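Local coordinates for laminin subunit ALPHA-1 (Mus musculus, PDB 2JD4), which is a basement membrane protein whose LG4-5 domain pair binds metal ions and probably attaches laminin-111 to the cell surface, at residues 104-108 / 120-124; 207-213 / 367-373. The protein carries 4 engineered substitutions. All coordinates share one frame; numbering follows the deposited sequence.

Contact 1: 104-108 / 120-124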
loop_
_atom_site.group_PDB
_atom_site.type_symbol
_atom_site.label_atom_id
_atom_site.label_comp_id
_atom_site.label_asym_id
_atom_site.label_seq_id
_atom_site.Cartn_x
_atom_site.Cartn_y
_atom_site.Cartn_z
ATOM N N LYS A 104 -1.829 -11.070 11.078
ATOM C CA LYS A 104 -1.367 -11.586 12.360
ATOM C C LYS A 104 0.137 -11.828 12.273
ATOM O O LYS A 104 0.673 -12.062 11.189
ATOM C CB LYS A 104 -2.096 -12.885 12.707
ATOM C CG LYS A 104 -3.591 -12.703 12.965
ATOM C CD LYS A 104 -4.269 -14.039 13.219
ATOM C CE LYS A 104 -5.722 -13.858 13.638
ATOM N NZ LYS A 104 -6.538 -13.208 12.579
ATOM N N TRP A 105 0.818 -11.762 13.412
ATOM C CA TRP A 105 2.264 -11.971 13.439
ATOM C C TRP A 105 2.672 -13.401 13.100
ATOM O O TRP A 105 2.078 -14.363 13.588
ATOM C CB TRP A 105 2.835 -11.606 14.811
ATOM C CG TRP A 105 2.897 -10.131 15.070
ATOM C CD1 TRP A 105 2.013 -9.381 15.802
ATOM C CD2 TRP A 105 3.885 -9.222 14.578
ATOM N NE1 TRP A 105 2.400 -8.056 15.794
ATOM C CE2 TRP A 105 3.545 -7.933 15.050
ATOM C CE3 TRP A 105 5.029 -9.371 13.780
ATOM C CZ2 TRP A 105 4.310 -6.801 14.750
ATOM C CZ3 TRP A 105 5.787 -8.246 13.482
ATOM C CH2 TRP A 105 5.423 -6.975 13.969
ATOM N N HIS A 106 3.697 -13.528 12.264
ATOM C CA HIS A 106 4.219 -14.831 11.865
ATOM C C HIS A 106 5.736 -14.832 12.022
ATOM O O HIS A 106 6.379 -13.789 11.901
ATOM C CB HIS A 106 3.890 -15.116 10.397
ATOM C CG HIS A 106 2.425 -15.156 10.097
ATOM N ND1 HIS A 106 1.598 -16.160 10.553
ATOM C CD2 HIS A 106 1.639 -14.315 9.382
ATOM C CE1 HIS A 106 0.365 -15.935 10.132
ATOM N NE2 HIS A 106 0.364 -14.822 9.421
ATOM N N THR A 107 6.306 -15.997 12.300
ATOM C CA THR A 107 7.752 -16.114 12.412
ATOM C C THR A 107 8.185 -16.787 11.114
ATOM O O THR A 107 7.559 -17.750 10.674
ATOM C CB THR A 107 8.166 -16.981 13.613
ATOM O OG1 THR A 107 7.636 -18.301 13.452
ATOM C CG2 THR A 107 7.636 -16.378 14.904
ATOM N N VAL A 108 9.236 -16.268 10.495
ATOM C CA VAL A 108 9.720 -16.813 9.231
ATOM C C VAL A 108 11.206 -17.123 9.290
ATOM O O VAL A 108 11.980 -16.384 9.888
ATOM C CB VAL A 108 9.469 -15.817 8.079
ATOM C CG1 VAL A 108 10.119 -16.326 6.793
ATOM C CG2 VAL A 108 7.959 -15.625 7.882
ATOM N N THR A 120 10.767 -22.110 6.685
ATOM C CA THR A 120 9.906 -22.435 7.814
ATOM C C THR A 120 9.015 -21.241 8.143
ATOM O O THR A 120 9.482 -20.104 8.180
ATOM C CB THR A 120 10.733 -22.777 9.077
ATOM O OG1 THR A 120 11.705 -23.784 8.760
ATOM C CG2 THR A 120 9.825 -23.290 10.182
ATOM N N VAL A 121 7.730 -21.501 8.354
ATOM C CA VAL A 121 6.789 -20.450 8.720
ATOM C C VAL A 121 5.998 -20.963 9.912
ATOM O O VAL A 121 5.360 -22.010 9.840
ATOM C CB VAL A 121 5.818 -20.090 7.564
ATOM C CG1 VAL A 121 4.807 -19.030 8.040
ATOM C CG2 VAL A 121 6.605 -19.548 6.371
ATOM N N ASP A 122 6.061 -20.229 11.016
ATOM C CA ASP A 122 5.373 -20.609 12.239
ATOM C C ASP A 122 5.689 -22.052 12.638
ATOM O O ASP A 122 4.804 -22.788 13.057
ATOM C CB ASP A 122 3.857 -20.435 12.092
ATOM C CG ASP A 122 3.452 -18.986 11.846
ATOM O OD1 ASP A 122 4.098 -18.084 12.417
ATOM O OD2 ASP A 122 2.483 -18.749 11.091
ATOM N N GLY A 123 6.949 -22.450 12.491
ATOM C CA GLY A 123 7.355 -23.794 12.870
ATOM C C GLY A 123 7.147 -24.913 11.861
ATOM O O GLY A 123 7.714 -26.000 12.021
ATOM N N GLN A 124 6.335 -24.673 10.836
ATOM C CA GLN A 124 6.086 -25.692 9.819
ATOM C C GLN A 124 7.200 -25.613 8.780
ATOM O O GLN A 124 7.294 -24.646 8.027
ATOM C CB GLN A 124 4.707 -25.478 9.164
ATOM C CG GLN A 124 4.564 -24.185 8.360
ATOM C CD GLN A 124 3.117 -23.840 8.015
ATOM O OE1 GLN A 124 2.418 -24.607 7.343
ATOM N NE2 GLN A 124 2.664 -22.674 8.470
HETATM O O HOH W 1 9.318 -20.302 12.250
#
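The carboxylate of D122 is gripped from two directions by segment 104-108. H106 ND1 donates to D122 OD2 at 2.8 Å, using the syn lone pair of that oxygen. The bond is bent, 145° at the hydrogen, and the acceptor lies out of the imidazole plane. The other oxygen, OD1, takes the backbone N of T107 at 3.0 Å, again on the syn side but tilted out of the carboxylate plane. D122 pays this back through its own backbone: its N reaches T107 O at 2.9 Å, nearly straight at 170°. With CG anti to the carbonyl carbon (chi1 -63°), the D122 carboxylate extends back to the neighbouring strand.

These bonds sit at the open end of an antiparallel hairpin of strands 106-113 and 116-121 in the first laminin G domain, a jelly-roll beta sandwich. V108 and V121 form a non-hydrogen-bonded pair there, with V108 CG2 4.4 Å from V121 CG2. Both valines also pack on L81. A type I' turn from V121 to Q124 reverses the chain into strand 124-130, and at G123 a side chain would jam against the preceding carbonyl. One water joins the turn to the strand, 2.9 Å from T107 OG1 and accepting from G123 N at 3.2 Å.

In the second shell, H106 NE2 is hydrogen-bonded to D102 OD1, so the ring is held at both nitrogens between two carboxylates. A leucine here has no ring nitrogen to offer, so the D122 carboxylate would probably be freer to turn.

Contact 2: 207-213 / 367-373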
loop_
_atom_site.group_PDB
_atom_site.type_symbol
_atom_site.label_atom_id
_atom_site.label_comp_id
_atom_site.label_asym_id
_atom_site.label_seq_id
_atom_site.Cartn_x
_atom_site.Cartn_y
_atom_site.Cartn_z
ATOM N N GLY A 207 -3.415 16.326 4.613
ATOM C CA GLY A 207 -2.922 16.439 3.251
ATOM C C GLY A 207 -3.627 15.686 2.136
ATOM O O GLY A 207 -4.841 15.785 1.985
ATOM N N TYR A 208 -2.855 14.925 1.360
ATOM C CA TYR A 208 -3.395 14.189 0.214
ATOM C C TYR A 208 -2.339 13.274 -0.399
ATOM O O TYR A 208 -1.177 13.270 0.014
ATOM C CB TYR A 208 -3.815 15.196 -0.860
ATOM C CG TYR A 208 -2.641 16.042 -1.297
ATOM C CD1 TYR A 208 -1.803 15.625 -2.328
ATOM C CD2 TYR A 208 -2.291 17.192 -0.594
ATOM C CE1 TYR A 208 -0.643 16.321 -2.640
ATOM C CE2 TYR A 208 -1.132 17.897 -0.899
ATOM C CZ TYR A 208 -0.312 17.455 -1.915
ATOM O OH TYR A 208 0.863 18.120 -2.186
ATOM N N ALA A 209 -2.754 12.511 -1.405
ATOM C CA ALA A 209 -1.849 11.634 -2.140
ATOM C C ALA A 209 -2.158 11.878 -3.614
ATOM O O ALA A 209 -3.325 11.885 -4.002
ATOM C CB ALA A 209 -2.101 10.184 -1.785
ATOM N N ALA A 210 -1.123 12.107 -4.422
ATOM C CA ALA A 210 -1.307 12.347 -5.861
ATOM C C ALA A 210 -0.675 11.218 -6.681
ATOM O O ALA A 210 0.498 10.881 -6.491
ATOM C CB ALA A 210 -0.698 13.697 -6.257
ATOM N N LEU A 211 -1.459 10.648 -7.592
ATOM C CA LEU A 211 -1.024 9.531 -8.439
ATOM C C LEU A 211 -1.119 9.805 -9.953
ATOM O O LEU A 211 -1.909 10.639 -10.401
ATOM C CB LEU A 211 -1.873 8.291 -8.122
ATOM C CG LEU A 211 -1.657 7.489 -6.831
ATOM C CD1 LEU A 211 -1.521 8.399 -5.634
ATOM C CD2 LEU A 211 -2.827 6.533 -6.651
ATOM N N VAL A 212 -0.326 9.069 -10.728
ATOM C CA VAL A 212 -0.306 9.189 -12.186
ATOM C C VAL A 212 0.140 10.577 -12.633
ATOM O O VAL A 212 -0.655 11.375 -13.140
ATOM C CB VAL A 212 -1.692 8.897 -12.796
ATOM C CG1 VAL A 212 -1.555 8.669 -14.300
ATOM C CG2 VAL A 212 -2.316 7.678 -12.132
ATOM N N LYS A 213 1.423 10.856 -12.443
ATOM C CA LYS A 213 1.985 12.148 -12.808
ATOM C C LYS A 213 1.899 12.427 -14.310
ATOM O O LYS A 213 1.796 13.581 -14.724
ATOM C CB LYS A 213 3.441 12.232 -12.344
ATOM C CG LYS A 213 4.040 13.623 -12.439
ATOM C CD LYS A 213 5.437 13.663 -11.841
ATOM C CE LYS A 213 6.010 15.073 -11.859
ATOM N NZ LYS A 213 7.370 15.128 -11.251
ATOM N N ALA A 367 2.461 6.965 -5.013
ATOM C CA ALA A 367 2.183 8.393 -5.148
ATOM C C ALA A 367 3.468 9.177 -5.402
ATOM O O ALA A 367 4.503 8.878 -4.810
ATOM C CB ALA A 367 1.496 8.909 -3.883
ATOM N N PHE A 368 3.412 10.175 -6.283
ATOM C CA PHE A 368 4.594 10.981 -6.572
ATOM C C PHE A 368 4.682 12.181 -5.628
ATOM O O PHE A 368 5.729 12.815 -5.505
ATOM C CB PHE A 368 4.603 11.424 -8.049
ATOM C CG PHE A 368 3.446 12.316 -8.449
ATOM C CD1 PHE A 368 3.504 13.693 -8.242
ATOM C CD2 PHE A 368 2.319 11.781 -9.073
ATOM C CE1 PHE A 368 2.458 14.527 -8.656
ATOM C CE2 PHE A 368 1.272 12.602 -9.489
ATOM C CZ PHE A 368 1.343 13.981 -9.281
ATOM N N ASP A 369 3.574 12.473 -4.953
ATOM C CA ASP A 369 3.486 13.571 -3.992
ATOM C C ASP A 369 2.545 13.055 -2.905
ATOM O O ASP A 369 1.388 12.730 -3.177
ATOM C CB ASP A 369 2.914 14.830 -4.650
ATOM C CG ASP A 369 3.001 16.053 -3.750
ATOM O OD1 ASP A 369 3.582 15.952 -2.647
ATOM O OD2 ASP A 369 2.495 17.119 -4.147
ATOM N N LEU A 370 3.061 12.975 -1.684
ATOM C CA LEU A 370 2.326 12.433 -0.547
ATOM C C LEU A 370 2.496 13.315 0.688
ATOM O O LEU A 370 3.620 13.647 1.068
ATOM C CB LEU A 370 2.872 11.030 -0.258
ATOM C CG LEU A 370 2.233 10.081 0.755
ATOM C CD1 LEU A 370 1.007 9.428 0.135
ATOM C CD2 LEU A 370 3.241 9.003 1.144
ATOM N N GLN A 371 1.384 13.678 1.320
ATOM C CA GLN A 371 1.407 14.515 2.520
ATOM C C GLN A 371 0.343 14.047 3.515
ATOM O O GLN A 371 -0.842 14.007 3.185
ATOM C CB GLN A 371 1.127 15.981 2.159
ATOM C CG GLN A 371 1.973 16.553 1.025
ATOM C CD GLN A 371 3.451 16.612 1.357
ATOM O OE1 GLN A 371 3.841 17.057 2.440
ATOM N NE2 GLN A 371 4.286 16.175 0.418
ATOM N N GLY A 372 0.759 13.702 4.730
ATOM C CA GLY A 372 -0.201 13.262 5.731
ATOM C C GLY A 372 -0.997 12.020 5.369
ATOM O O GLY A 372 -2.140 11.862 5.799
ATOM N N VAL A 373 -0.392 11.134 4.583
ATOM C CA VAL A 373 -1.036 9.889 4.160
ATOM C C VAL A 373 -0.034 8.759 4.374
ATOM O O VAL A 373 1.152 8.925 4.098
ATOM C CB VAL A 373 -1.434 9.939 2.667
ATOM C CG1 VAL A 373 -2.068 8.615 2.246
ATOM C CG2 VAL A 373 -2.396 11.095 2.433
HETATM O O HOH W 2 -4.210 13.591 5.317
#
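Packing is tight where A209 CB meets L370 CD1 at 3.7 Å, on the face that these residues share. V373 CG2 also reaches this alanine, and L211 turns its CD1 to within 3.5 Å of A367 CB. Along the backbone, Y208 and Q371 form a hydrogen-bonded pair, with Q371 N giving the straighter bond to Y208 O. A210 N donates to D369 O, and F368 N returns a bond to A210 O. A side chain at G207 would run into Q371 O, and the glycine avoids this.

The other face is more polar and nearer solvent. Y208 OH donates to D369 OD2 at 2.7 Å, approaching from above the carboxylate plane. The ring and carboxylate planes stand 89° apart. Q371 lies alongside the ring, its CG 3.7 Å from Y208 OH. Its chain bends at chi2 (-64°), which brings NE2 back to D369 OD1 at 3.2 Å. Both oxygens of D369 are thus engaged.

F368 is exposed, yet its ring is clamped between two aliphatic groups. A210 CB lies over one face, 4.1 Å from the centroid, and K213 CB over the opposite face at 3.8 Å, both CH-pi contacts. The K213 and F368 side chains cross at about a right angle, and the extended lysine passes over the ring face before leading away.

At the far end one water accepts from G207 N and donates to G372 O. Strand 207-212 pairs with 322-326 on its other side. Antiparallel pairing of strands far apart in the chain is in keeping with the jelly-roll beta sandwich of the second laminin G domain.

How the contacts relate
From the N terminus, where C9 is disulfide-bonded to C281, the chain goes on to build the first G domain, which holds contact 1. There 104-108 and 120-124 close a hairpin with 11 residues between its segments. The chain then passes into the second G domain, where contact 2 opens at 207-213. It closes only at 367-373, after 153 residues that include most of that domain's strands. The loops run in series and neither nest nor cross. The centres of contacts 1 and 2 are 34 Å apart, on opposite sides of the chain's centre, and the contacts do not touch. Contact 1 joins neighbouring strands; contact 2 joins an early and a late strand of the second domain.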